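Local coordinates for protein fibroblast growth factor 18 (Homo sapiens, PDB 4CJM) that acts as a secreted, heparin-binding growth factor that signals through FGF receptors to regulate cell proliferation, differentiation and migration and is required for normal bone development, at residues I17-G21 with R22-A26. Residues are numbered along the deposited sequence; the frame is centred on the assembly and turned at random.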
loop_
_atom_site.group_PDB
_atom_site.type_symbol
_atom_site.label_atom_id
_atom_site.label_comp_id
_atom_site.label_asym_id
_atom_site.label_seq_id
_atom_site.Cartn_x
_atom_site.Cartn_y
_atom_site.Cartn_z
ATOM N N ILE A 17 6.532 3.553 1.894
ATOM C CA ILE A 17 5.805 2.541 2.634
ATOM C C ILE A 17 6.777 1.466 3.084
ATOM O O ILE A 17 7.590 0.971 2.279
ATOM C CB ILE A 17 4.716 1.876 1.772
ATOM C CG1 ILE A 17 3.635 2.899 1.396
ATOM C CG2 ILE A 17 4.098 0.702 2.511
ATOM C CD1 ILE A 17 2.501 2.327 0.569
ATOM N N GLN A 18 6.664 1.114 4.360
ATOM C CA GLN A 18 7.430 0.053 4.978
ATOM C C GLN A 18 6.517 -1.057 5.494
ATOM O O GLN A 18 5.506 -0.771 6.161
ATOM C CB GLN A 18 8.175 0.593 6.167
ATOM C CG GLN A 18 9.182 1.658 5.824
ATOM C CD GLN A 18 9.647 2.380 7.068
ATOM O OE1 GLN A 18 8.852 3.047 7.741
ATOM N NE2 GLN A 18 10.932 2.298 7.357
ATOM N N VAL A 19 6.848 -2.309 5.158
ATOM C CA VAL A 19 6.241 -3.466 5.800
ATOM C C VAL A 19 7.261 -3.925 6.824
ATOM O O VAL A 19 8.210 -4.655 6.506
ATOM C CB VAL A 19 5.916 -4.592 4.807
ATOM C CG1 VAL A 19 5.235 -5.732 5.537
ATOM C CG2 VAL A 19 5.024 -4.084 3.685
ATOM N N LEU A 20 7.048 -3.473 8.055
ATOM C CA LEU A 20 7.941 -3.757 9.175
ATOM C C LEU A 20 7.651 -5.099 9.823
ATOM O O LEU A 20 8.369 -5.522 10.721
ATOM C CB LEU A 20 7.832 -2.641 10.224
ATOM C CG LEU A 20 8.139 -1.239 9.693
ATOM C CD1 LEU A 20 7.743 -0.164 10.693
ATOM C CD2 LEU A 20 9.612 -1.104 9.323
ATOM N N GLY A 21 6.608 -5.773 9.354
ATOM C CA GLY A 21 6.110 -6.968 9.987
ATOM C C GLY A 21 4.615 -6.774 10.123
ATOM O O GLY A 21 3.954 -6.420 9.170
ATOM N N ARG A 22 4.081 -7.020 11.306
ATOM C CA ARG A 22 2.680 -6.742 11.571
ATOM C C ARG A 22 2.390 -5.252 11.377
ATOM O O ARG A 22 1.345 -4.874 10.846
ATOM C CB ARG A 22 2.330 -7.212 12.977
ATOM C CG ARG A 22 0.940 -6.901 13.472
ATOM C CD ARG A 22 0.659 -7.448 14.900
ATOM N NE ARG A 22 1.100 -8.825 15.224
ATOM C CZ ARG A 22 2.138 -9.194 15.996
ATOM N NH1 ARG A 22 2.968 -8.308 16.553
ATOM N NH2 ARG A 22 2.363 -10.490 16.205
ATOM N N ARG A 23 3.333 -4.404 11.762
ATOM C CA ARG A 23 3.153 -2.957 11.680
ATOM C C ARG A 23 3.440 -2.438 10.276
ATOM O O ARG A 23 4.348 -2.905 9.599
ATOM C CB ARG A 23 4.067 -2.293 12.687
ATOM C CG ARG A 23 3.857 -0.814 12.846
ATOM C CD ARG A 23 4.635 -0.265 14.037
ATOM N NE ARG A 23 4.941 1.159 13.882
ATOM C CZ ARG A 23 6.141 1.699 13.639
ATOM N NH1 ARG A 23 7.244 0.966 13.509
ATOM N NH2 ARG A 23 6.234 3.024 13.523
ATOM N N ILE A 24 2.619 -1.488 9.840
ATOM C CA ILE A 24 2.764 -0.833 8.543
ATOM C C ILE A 24 2.990 0.649 8.773
ATOM O O ILE A 24 2.424 1.252 9.684
ATOM C CB ILE A 24 1.509 -0.991 7.669
ATOM C CG1 ILE A 24 1.192 -2.468 7.426
ATOM C CG2 ILE A 24 1.662 -0.253 6.343
ATOM C CD1 ILE A 24 2.243 -3.224 6.650
ATOM N N SER A 25 3.861 1.233 7.957
ATOM C CA SER A 25 4.207 2.638 8.124
ATOM C C SER A 25 4.717 3.202 6.807
ATOM O O SER A 25 4.973 2.438 5.879
ATOM C CB SER A 25 5.219 2.763 9.259
ATOM O OG SER A 25 6.007 3.908 9.098
ATOM N N ALA A 26 4.856 4.523 6.720
ATOM C CA ALA A 26 5.433 5.150 5.532
ATOM C C ALA A 26 6.523 6.129 5.924
ATOM O O ALA A 26 6.431 7.322 5.620
ATOM C CB ALA A 26 4.362 5.851 4.717
#
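A Ser25 chi1 of 154° turns OG roughly opposite the backbone N, and the Gln18 chain extends beyond a CG that lies beside its backbone N (chi1 -62°), so that the two polar ends meet on one face of a beta hairpin. Ser25 OG donates to Gln18 OE1 at 3.3 Å, in the plane of the amide carbonyl; the same OE1 also accepts Arg27 N, and NE2 bonds weakly to Asp32. Beneath them Gln18 and Ser25 form an antiparallel hydrogen-bonded pair: Gln18 N reaches Ser25 O in an almost straight bond, and Ser25 N returns to Gln18 O at 3.2 Å. The next pair, Val19 and Ile24, is non-hydrogen-bonded and turns to the other face, where Val19 CG1 lies alongside Ile24 CD1 at 4.1 Å. Leu20 N donates to Arg23 O at 3.2 Å in a bent bond, closing the turn through Gly21, whose positive phi (131°) suits glycine. Leu20 and Arg23 run side by side on the Gln18 face. This short hairpin belongs to the beta-trefoil of the FGF family. Its faces differ chemically: aliphatic contact on one, and on the other the amide oxygen of buried Gln18, which accepts Arg27 N and, at longer range, Ser25 OG, probably limiting the side chain's rotation.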